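Uncharacterized protein (Desulfotomaculum acetoxidans, PDB 3U4Y) is of unknown function but belongs to the lactonase-like family of seven-bladed beta-propellers. Local coordinates at residues E81-V89 with T100-Q111; D146-R155 with T167-P178. All coordinates share one frame; numbering follows the deposited sequence.

Contact 1. Residues E81-V89 with T100-Q111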
loop_
_atom_site.group_PDB
_atom_site.type_symbol
_atom_site.label_atom_id
_atom_site.label_comp_id
_atom_site.label_asym_id
_atom_site.label_seq_id
_atom_site.Cartn_x
_atom_site.Cartn_y
_atom_site.Cartn_z
ATOM N N GLU A 81 7.761 18.435 -7.375
ATOM C CA GLU A 81 6.403 18.447 -7.923
ATOM C C GLU A 81 6.357 17.510 -9.112
ATOM O O GLU A 81 7.299 17.447 -9.908
ATOM C CB GLU A 81 5.953 19.858 -8.350
ATOM C CG GLU A 81 5.317 19.926 -9.765
ATOM C CD GLU A 81 4.720 21.296 -10.140
ATOM O OE1 GLU A 81 4.252 22.037 -9.247
ATOM O OE2 GLU A 81 4.708 21.624 -11.347
ATOM N N GLY A 82 5.265 16.770 -9.232
ATOM C CA GLY A 82 5.102 15.896 -10.370
ATOM C C GLY A 82 4.264 16.513 -11.474
ATOM O O GLY A 82 3.602 17.527 -11.292
ATOM N N GLN A 83 4.304 15.878 -12.635
ATOM C CA GLN A 83 3.467 16.237 -13.758
ATOM C C GLN A 83 1.978 16.289 -13.378
ATOM O O GLN A 83 1.250 17.206 -13.784
ATOM C CB GLN A 83 3.696 15.221 -14.873
ATOM C CG GLN A 83 4.292 15.796 -16.141
ATOM C CD GLN A 83 3.250 15.939 -17.248
ATOM O OE1 GLN A 83 2.201 16.564 -17.060
ATOM N NE2 GLN A 83 3.531 15.339 -18.405
ATOM N N SER A 84 1.523 15.308 -12.604
ATOM C CA SER A 84 0.121 15.243 -12.194
ATOM C C SER A 84 -0.017 14.689 -10.779
ATOM O O SER A 84 0.983 14.470 -10.099
ATOM C CB SER A 84 -0.690 14.392 -13.170
ATOM O OG SER A 84 -0.225 13.052 -13.187
ATOM N N SER A 85 -1.256 14.460 -10.342
ATOM C CA SER A 85 -1.523 14.021 -8.970
ATOM C C SER A 85 -0.940 12.642 -8.614
ATOM O O SER A 85 -0.527 11.882 -9.491
ATOM C CB SER A 85 -3.016 13.992 -8.720
ATOM O OG SER A 85 -3.550 12.763 -9.182
HETATM N N MSE A 86 -0.946 12.317 -7.321
HETATM C CA MSE A 86 -0.333 11.093 -6.817
HETATM C C MSE A 86 -1.125 10.464 -5.680
HETATM O O MSE A 86 -1.729 11.185 -4.886
HETATM C CB MSE A 86 1.051 11.413 -6.269
HETATM C CG MSE A 86 2.087 11.699 -7.309
HETATM SE SE MSE A 86 3.576 12.637 -6.499
HETATM C CE MSE A 86 4.206 13.558 -8.103
ATOM N N ALA A 87 -1.105 9.132 -5.577
ATOM C CA ALA A 87 -1.730 8.479 -4.426
ATOM C C ALA A 87 -0.994 7.222 -3.932
ATOM O O ALA A 87 -0.075 7.348 -3.138
ATOM C CB ALA A 87 -3.222 8.222 -4.664
ATOM N N ASP A 88 -1.383 6.019 -4.356
ATOM C CA ASP A 88 -0.662 4.836 -3.875
ATOM C C ASP A 88 0.800 4.962 -4.324
ATOM O O ASP A 88 1.090 5.553 -5.375
ATOM C CB ASP A 88 -1.313 3.495 -4.327
ATOM C CG ASP A 88 -0.956 2.292 -3.395
ATOM O OD1 ASP A 88 -0.280 2.488 -2.356
ATOM O OD2 ASP A 88 -1.363 1.142 -3.691
ATOM N N VAL A 89 1.715 4.457 -3.492
ATOM C CA VAL A 89 3.123 4.339 -3.861
ATOM C C VAL A 89 3.669 3.004 -3.486
ATOM O O VAL A 89 3.338 2.456 -2.436
ATOM C CB VAL A 89 4.032 5.306 -3.092
ATOM C CG1 VAL A 89 4.684 6.271 -4.037
ATOM C CG2 VAL A 89 3.275 5.995 -1.973
ATOM N N THR A 100 4.470 5.911 -8.505
ATOM C CA THR A 100 3.230 6.513 -8.048
ATOM C C THR A 100 2.122 6.419 -9.071
ATOM O O THR A 100 2.340 6.506 -10.277
ATOM C CB THR A 100 3.419 7.993 -7.748
ATOM O OG1 THR A 100 4.773 8.223 -7.357
ATOM C CG2 THR A 100 2.490 8.424 -6.640
ATOM N N VAL A 101 0.913 6.272 -8.568
ATOM C CA VAL A 101 -0.232 6.166 -9.428
ATOM C C VAL A 101 -1.182 7.336 -9.148
ATOM O O VAL A 101 -1.111 7.980 -8.096
ATOM C CB VAL A 101 -0.873 4.772 -9.256
ATOM C CG1 VAL A 101 -2.402 4.839 -9.169
ATOM C CG2 VAL A 101 -0.406 3.868 -10.376
ATOM N N THR A 102 -2.060 7.614 -10.100
ATOM C CA THR A 102 -2.922 8.780 -10.027
ATOM C C THR A 102 -3.843 8.815 -8.815
ATOM O O THR A 102 -4.172 7.776 -8.235
ATOM C CB THR A 102 -3.797 8.866 -11.263
ATOM O OG1 THR A 102 -4.359 10.180 -11.360
ATOM C CG2 THR A 102 -4.894 7.836 -11.171
ATOM N N GLY A 103 -4.242 10.035 -8.449
ATOM C CA GLY A 103 -5.259 10.286 -7.442
ATOM C C GLY A 103 -6.496 10.898 -8.102
ATOM O O GLY A 103 -6.779 10.637 -9.274
ATOM N N LEU A 104 -7.230 11.729 -7.368
ATOM C CA LEU A 104 -8.492 12.258 -7.872
ATOM C C LEU A 104 -8.367 13.167 -9.095
ATOM O O LEU A 104 -9.100 12.988 -10.069
ATOM C CB LEU A 104 -9.255 12.985 -6.766
ATOM C CG LEU A 104 -10.788 12.938 -6.788
ATOM C CD1 LEU A 104 -11.344 14.225 -6.221
ATOM C CD2 LEU A 104 -11.337 12.693 -8.180
ATOM N N ASN A 105 -7.477 14.154 -9.066
ATOM C CA ASN A 105 -7.470 15.096 -10.190
ATOM C C ASN A 105 -6.628 14.616 -11.348
ATOM O O ASN A 105 -5.635 13.918 -11.161
ATOM C CB ASN A 105 -7.110 16.530 -9.777
ATOM C CG ASN A 105 -6.028 16.575 -8.734
ATOM O OD1 ASN A 105 -6.208 16.062 -7.629
ATOM N ND2 ASN A 105 -4.898 17.199 -9.066
ATOM N N HIS A 106 -7.054 14.975 -12.548
ATOM C CA HIS A 106 -6.399 14.492 -13.742
ATOM C C HIS A 106 -5.294 15.478 -14.105
ATOM O O HIS A 106 -5.178 16.519 -13.477
ATOM C CB HIS A 106 -7.417 14.335 -14.877
ATOM C CG HIS A 106 -7.886 15.634 -15.453
ATOM N ND1 HIS A 106 -8.544 16.587 -14.703
ATOM C CD2 HIS A 106 -7.786 16.141 -16.705
ATOM C CE1 HIS A 106 -8.826 17.629 -15.469
ATOM N NE2 HIS A 106 -8.377 17.383 -16.686
ATOM N N PRO A 107 -4.478 15.160 -15.116
ATOM C CA PRO A 107 -4.494 13.911 -15.880
ATOM C C PRO A 107 -4.087 12.706 -15.040
ATOM O O PRO A 107 -3.718 12.842 -13.873
ATOM C CB PRO A 107 -3.470 14.162 -16.991
ATOM C CG PRO A 107 -2.635 15.303 -16.505
ATOM C CD PRO A 107 -3.568 16.149 -15.706
ATOM N N PHE A 108 -4.167 11.527 -15.639
ATOM C CA PHE A 108 -3.900 10.301 -14.913
ATOM C C PHE A 108 -2.588 9.720 -15.399
ATOM O O PHE A 108 -2.476 9.263 -16.535
ATOM C CB PHE A 108 -5.064 9.321 -15.085
ATOM C CG PHE A 108 -6.416 9.942 -14.810
ATOM C CD1 PHE A 108 -7.348 10.107 -15.838
ATOM C CD2 PHE A 108 -6.740 10.398 -13.530
ATOM C CE1 PHE A 108 -8.587 10.700 -15.589
ATOM C CE2 PHE A 108 -7.975 10.990 -13.266
ATOM C CZ PHE A 108 -8.901 11.141 -14.298
ATOM N N ASN A 109 -1.581 9.773 -14.538
ATOM C CA ASN A 109 -0.280 9.256 -14.904
ATOM C C ASN A 109 0.340 8.363 -13.863
ATOM O O ASN A 109 0.067 8.481 -12.667
ATOM C CB ASN A 109 0.697 10.394 -15.151
ATOM C CG ASN A 109 0.305 11.247 -16.295
ATOM O OD1 ASN A 109 0.445 10.859 -17.449
ATOM N ND2 ASN A 109 -0.171 12.438 -15.991
HETATM N N MSE A 110 1.215 7.489 -14.337
HETATM C CA MSE A 110 2.106 6.759 -13.466
HETATM C C MSE A 110 3.469 7.426 -13.535
HETATM O O MSE A 110 3.934 7.775 -14.609
HETATM C CB MSE A 110 2.199 5.304 -13.903
HETATM C CG MSE A 110 3.359 4.560 -13.286
HETATM SE SE MSE A 110 3.382 2.677 -13.774
HETATM C CE MSE A 110 1.692 2.230 -12.924
ATOM N N GLN A 111 4.111 7.602 -12.388
ATOM C CA GLN A 111 5.344 8.372 -12.320
ATOM C C GLN A 111 6.359 7.667 -11.451
ATOM O O GLN A 111 6.019 7.220 -10.350
ATOM C CB GLN A 111 5.068 9.745 -11.708
ATOM C CG GLN A 111 3.936 10.532 -12.355
ATOM C CD GLN A 111 3.938 11.975 -11.909
ATOM O OE1 GLN A 111 4.677 12.793 -12.451
ATOM N NE2 GLN A 111 3.138 12.291 -10.899
#
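Ser85 is the residue of 81-89 most deeply covered by 100-111, and its hydroxyl sits in the mouth of the turn that follows Thr102. Gly103 N donates to Ser85 OG over 2.9 Å, while the hydroxyl donates in turn to Asn105 O, 3.1 Å from Ser85 OG and in the carbonyl plane. A small side chain that both gives and accepts suits a buried position beside backbone polar groups. Gly103 probably helps the backbones approach, since a side chain there would point at Met86 and Ser85.

Gln111 does similar work from the neighbouring strand. With CG beside its backbone N (chi1 -52°) and the chain extended beyond, its amide reaches the loop 82-86, where two weak bonds meet it: Gln83 N to Gln111 OE1, 3.1 Å, and Gln111 NE2 to Ser84 O, 3.2 Å. The segment 81-89 is the passage between two propeller blades, from the outermost strand 75-81 of one into the innermost strand 89-91 of the next.

Thr100, beside Val89 in an antiparallel non-hydrogen-bonded pair, rests its methyl CG2 by Met86 CB, and the two side chains cross obliquely. Thr57 of the preceding blade also touches both. Ala87 N donates to Val101 O at 2.8 Å.

Contact 2. Residues D146-R155 with T167-P178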
loop_
_atom_site.group_PDB
_atom_site.type_symbol
_atom_site.label_atom_id
_atom_site.label_comp_id
_atom_site.label_asym_id
_atom_site.label_seq_id
_atom_site.Cartn_x
_atom_site.Cartn_y
_atom_site.Cartn_z
ATOM N N ASP A 146 -4.876 -1.722 -10.502
ATOM C CA ASP A 146 -6.300 -2.005 -10.671
ATOM C C ASP A 146 -6.994 -1.043 -11.640
ATOM O O ASP A 146 -6.650 0.128 -11.727
ATOM C CB ASP A 146 -7.003 -1.928 -9.322
ATOM C CG ASP A 146 -6.422 -2.885 -8.318
ATOM O OD1 ASP A 146 -6.178 -2.476 -7.164
ATOM O OD2 ASP A 146 -6.207 -4.053 -8.684
ATOM N N ARG A 147 -7.977 -1.550 -12.368
ATOM C CA ARG A 147 -8.840 -0.703 -13.195
ATOM C C ARG A 147 -10.308 -0.899 -12.782
ATOM O O ARG A 147 -10.963 -1.844 -13.205
ATOM C CB ARG A 147 -8.628 -1.013 -14.672
ATOM C CG ARG A 147 -7.243 -0.640 -15.174
ATOM C CD ARG A 147 -7.280 -0.561 -16.661
ATOM N NE ARG A 147 -8.459 0.198 -17.039
ATOM C CZ ARG A 147 -8.911 0.345 -18.276
ATOM N NH1 ARG A 147 -8.287 -0.225 -19.300
ATOM N NH2 ARG A 147 -9.992 1.075 -18.479
ATOM N N SER A 148 -10.805 0.005 -11.950
ATOM C CA SER A 148 -11.985 -0.260 -11.136
ATOM C C SER A 148 -13.263 -0.425 -11.934
ATOM O O SER A 148 -14.179 -1.113 -11.503
ATOM C CB SER A 148 -12.168 0.829 -10.066
ATOM O OG SER A 148 -11.925 2.132 -10.585
ATOM N N SER A 149 -13.339 0.223 -13.086
ATOM C CA SER A 149 -14.549 0.145 -13.891
ATOM C C SER A 149 -14.494 -0.977 -14.922
ATOM O O SER A 149 -15.522 -1.520 -15.297
ATOM C CB SER A 149 -14.863 1.493 -14.539
ATOM O OG SER A 149 -15.282 2.406 -13.549
ATOM N N ALA A 150 -13.296 -1.337 -15.363
ATOM C CA ALA A 150 -13.114 -2.469 -16.270
ATOM C C ALA A 150 -12.965 -3.807 -15.531
ATOM O O ALA A 150 -12.726 -4.825 -16.153
ATOM C CB ALA A 150 -11.919 -2.230 -17.174
ATOM N N ASN A 151 -13.112 -3.795 -14.210
ATOM C CA ASN A 151 -12.960 -4.991 -13.386
ATOM C C ASN A 151 -11.836 -5.923 -13.829
ATOM O O ASN A 151 -11.990 -7.149 -13.876
ATOM C CB ASN A 151 -14.269 -5.746 -13.330
ATOM C CG ASN A 151 -15.401 -4.864 -12.967
ATOM O OD1 ASN A 151 -15.716 -4.674 -11.794
ATOM N ND2 ASN A 151 -16.019 -4.289 -13.970
ATOM N N THR A 152 -10.695 -5.312 -14.107
ATOM C CA THR A 152 -9.575 -5.965 -14.733
ATOM C C THR A 152 -8.340 -5.389 -14.050
ATOM O O THR A 152 -8.417 -4.310 -13.471
ATOM C CB THR A 152 -9.552 -5.554 -16.192
ATOM O OG1 THR A 152 -8.642 -6.374 -16.914
ATOM C CG2 THR A 152 -9.098 -4.117 -16.308
ATOM N N VAL A 153 -7.209 -6.088 -14.088
ATOM C CA VAL A 153 -5.944 -5.448 -13.684
ATOM C C VAL A 153 -4.993 -5.357 -14.873
ATOM O O VAL A 153 -4.967 -6.248 -15.718
ATOM C CB VAL A 153 -5.234 -6.113 -12.466
ATOM C CG1 VAL A 153 -6.233 -6.781 -11.562
ATOM C CG2 VAL A 153 -4.233 -7.096 -12.926
ATOM N N ARG A 154 -4.236 -4.263 -14.945
ATOM C CA ARG A 154 -3.346 -4.017 -16.076
ATOM C C ARG A 154 -1.892 -4.105 -15.668
ATOM O O ARG A 154 -1.539 -3.755 -14.541
ATOM C CB ARG A 154 -3.622 -2.652 -16.669
ATOM C CG ARG A 154 -2.917 -2.401 -17.977
ATOM C CD ARG A 154 -3.683 -1.346 -18.716
ATOM N NE ARG A 154 -2.995 -0.789 -19.869
ATOM C CZ ARG A 154 -3.630 -0.289 -20.923
ATOM N NH1 ARG A 154 -2.948 0.210 -21.935
ATOM N NH2 ARG A 154 -4.951 -0.316 -20.977
ATOM N N ARG A 155 -1.054 -4.552 -16.601
ATOM C CA ARG A 155 0.346 -4.842 -16.311
ATOM C C ARG A 155 1.334 -3.842 -16.890
ATOM O O ARG A 155 1.392 -3.646 -18.101
ATOM C CB ARG A 155 0.702 -6.228 -16.831
ATOM C CG ARG A 155 2.133 -6.315 -17.256
ATOM C CD ARG A 155 2.546 -7.666 -17.773
ATOM N NE ARG A 155 3.997 -7.644 -17.897
ATOM C CZ ARG A 155 4.690 -8.196 -18.883
ATOM N NH1 ARG A 155 4.082 -8.854 -19.855
ATOM N NH2 ARG A 155 6.003 -8.087 -18.881
ATOM N N THR A 167 2.374 -2.334 -21.086
ATOM C CA THR A 167 2.204 -3.551 -21.875
ATOM C C THR A 167 0.795 -3.656 -22.454
ATOM O O THR A 167 0.586 -4.324 -23.461
ATOM C CB THR A 167 2.527 -4.804 -21.052
ATOM O OG1 THR A 167 1.479 -5.032 -20.104
ATOM C CG2 THR A 167 3.826 -4.606 -20.304
ATOM N N GLY A 168 -0.158 -2.982 -21.815
ATOM C CA GLY A 168 -1.545 -3.018 -22.231
ATOM C C GLY A 168 -2.135 -4.411 -22.162
ATOM O O GLY A 168 -3.019 -4.761 -22.940
ATOM N N GLN A 169 -1.614 -5.226 -21.254
ATOM C CA GLN A 169 -2.202 -6.522 -20.999
ATOM C C GLN A 169 -3.050 -6.354 -19.762
ATOM O O GLN A 169 -2.568 -5.844 -18.752
ATOM C CB GLN A 169 -1.121 -7.587 -20.780
ATOM C CG GLN A 169 -0.260 -7.869 -22.020
ATOM C CD GLN A 169 0.776 -8.990 -21.837
ATOM O OE1 GLN A 169 1.157 -9.354 -20.717
ATOM N NE2 GLN A 169 1.239 -9.537 -22.958
ATOM N N GLU A 170 -4.321 -6.737 -19.857
ATOM C CA GLU A 170 -5.239 -6.708 -18.717
ATOM C C GLU A 170 -5.770 -8.104 -18.403
ATOM O O GLU A 170 -5.796 -8.966 -19.276
ATOM C CB GLU A 170 -6.405 -5.759 -18.986
ATOM C CG GLU A 170 -6.001 -4.367 -19.419
ATOM C CD GLU A 170 -7.193 -3.444 -19.569
ATOM O OE1 GLU A 170 -8.299 -3.842 -19.143
ATOM O OE2 GLU A 170 -7.027 -2.329 -20.116
ATOM N N PHE A 171 -6.197 -8.310 -17.160
ATOM C CA PHE A 171 -6.567 -9.631 -16.653
ATOM C C PHE A 171 -7.738 -9.523 -15.698
ATOM O O PHE A 171 -7.771 -8.619 -14.863
ATOM C CB PHE A 171 -5.397 -10.257 -15.883
ATOM C CG PHE A 171 -4.096 -10.184 -16.600
ATOM C CD1 PHE A 171 -3.815 -11.046 -17.633
ATOM C CD2 PHE A 171 -3.143 -9.250 -16.239
ATOM C CE1 PHE A 171 -2.606 -10.969 -18.298
ATOM C CE2 PHE A 171 -1.931 -9.175 -16.901
ATOM C CZ PHE A 171 -1.664 -10.031 -17.926
ATOM N N ILE A 172 -8.679 -10.462 -15.783
ATOM C CA ILE A 172 -9.848 -10.411 -14.909
ATOM C C ILE A 172 -9.376 -10.338 -13.471
ATOM O O ILE A 172 -8.354 -10.937 -13.133
ATOM C CB ILE A 172 -10.759 -11.645 -15.047
ATOM C CG1 ILE A 172 -11.061 -11.930 -16.507
ATOM C CG2 ILE A 172 -12.071 -11.401 -14.315
ATOM C CD1 ILE A 172 -11.772 -10.797 -17.167
ATOM N N SER A 173 -10.118 -9.628 -12.625
ATOM C CA SER A 173 -9.734 -9.466 -11.220
ATOM C C SER A 173 -10.419 -10.475 -10.308
ATOM O O SER A 173 -10.180 -10.500 -9.106
ATOM C CB SER A 173 -9.994 -8.026 -10.721
ATOM O OG SER A 173 -11.380 -7.719 -10.555
ATOM N N GLY A 174 -11.281 -11.303 -10.879
ATOM C CA GLY A 174 -12.047 -12.223 -10.068
ATOM C C GLY A 174 -13.442 -11.701 -9.841
ATOM O O GLY A 174 -14.386 -12.132 -10.498
ATOM N N GLY A 175 -13.573 -10.767 -8.908
ATOM C CA GLY A 175 -14.833 -10.077 -8.690
ATOM C C GLY A 175 -14.857 -8.683 -9.291
ATOM O O GLY A 175 -14.066 -8.334 -10.167
ATOM N N THR A 176 -15.762 -7.857 -8.804
ATOM C CA THR A 176 -15.997 -6.597 -9.481
ATOM C C THR A 176 -15.543 -5.396 -8.655
ATOM O O THR A 176 -15.623 -5.409 -7.426
ATOM C CB THR A 176 -17.484 -6.499 -9.980
ATOM O OG1 THR A 176 -18.106 -5.314 -9.489
ATOM C CG2 THR A 176 -18.298 -7.711 -9.521
ATOM N N ARG A 177 -15.043 -4.374 -9.347
ATOM C CA ARG A 177 -14.489 -3.177 -8.711
ATOM C C ARG A 177 -13.126 -3.430 -8.028
ATOM O O ARG A 177 -12.955 -3.177 -6.830
ATOM C CB ARG A 177 -15.503 -2.565 -7.731
ATOM C CG ARG A 177 -15.190 -1.128 -7.316
ATOM C CD ARG A 177 -15.529 -0.124 -8.399
ATOM N NE ARG A 177 -16.945 -0.196 -8.750
ATOM C CZ ARG A 177 -17.421 -0.792 -9.841
ATOM N NH1 ARG A 177 -18.725 -0.824 -10.055
ATOM N NH2 ARG A 177 -16.602 -1.359 -10.717
ATOM N N PRO A 178 -12.145 -3.916 -8.802
ATOM C CA PRO A 178 -10.840 -4.197 -8.206
ATOM C C PRO A 178 -10.312 -2.902 -7.607
ATOM O O PRO A 178 -10.439 -1.859 -8.257
ATOM C CB PRO A 178 -9.981 -4.602 -9.399
ATOM C CG PRO A 178 -10.894 -4.668 -10.581
ATOM C CD PRO A 178 -12.092 -3.881 -10.270
#
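Glu170 faces Arg154 across a beta hairpin, strands 152-158 and 164-172, the outer half of a four-stranded propeller blade. Its extended side chain puts OE2 at the edges of two guanidinium groups: Arg147 NH1 lies 2.6 Å from Glu170 OE2 and Arg154 NH2 3.0 Å. The hydrogen bonds within these salt bridges are weak and bent, and the Arg147 plane stands 70° from the carboxylate. Asp129 forms a salt bridge with Arg147 and Asp166 one with Arg154. Arg147 lies opposite a G1 beta bulge formed by Asn151 and Thr152. These three charged residues are only partly buried.

On the other face, nearer the hairpin turn, buried Arg155 gives NH1 to OE1 of partly exposed Gln169, from above the amide plane; Glu209 takes a salt bridge from the same NH1. Val153 CG2 meets Phe171 CD2 within the hairpin at 4.1 Å.

Burial is deeper at Thr152, Val153 and Pro178. Pro178, rigid and without an N-H to satisfy, lays its ring on the backbone of Asn151 and Thr152; Val192, on the adjacent strand of Pro178's own blade, touches it too. At the bend, Asn151 OD1 accepts a fairly straight bond (155°) from Arg177 N, 2.6 Å away.

In the fold
From the N terminus, the chain builds the blade that ends in strand 75-81 and enters contact 1 through the connection 81-89. That contact closes over the short hairpin of strands 89-91 and 97-100, tying one blade's exit to the loop between the next blade's second and third strands, and to the strand residues at its ends. After strands 109-114 and 119-125 the chain starts a further blade, whose strands 142-147 and 152-158 carry it into contact 2. This closes across the hairpin turn to 167-178, joining the blade's outer strands to the start of its successor at strand 178-183. The two loops follow in series, neither nested nor crossing; the centres of contacts 1 and 2 are about 19 Å apart.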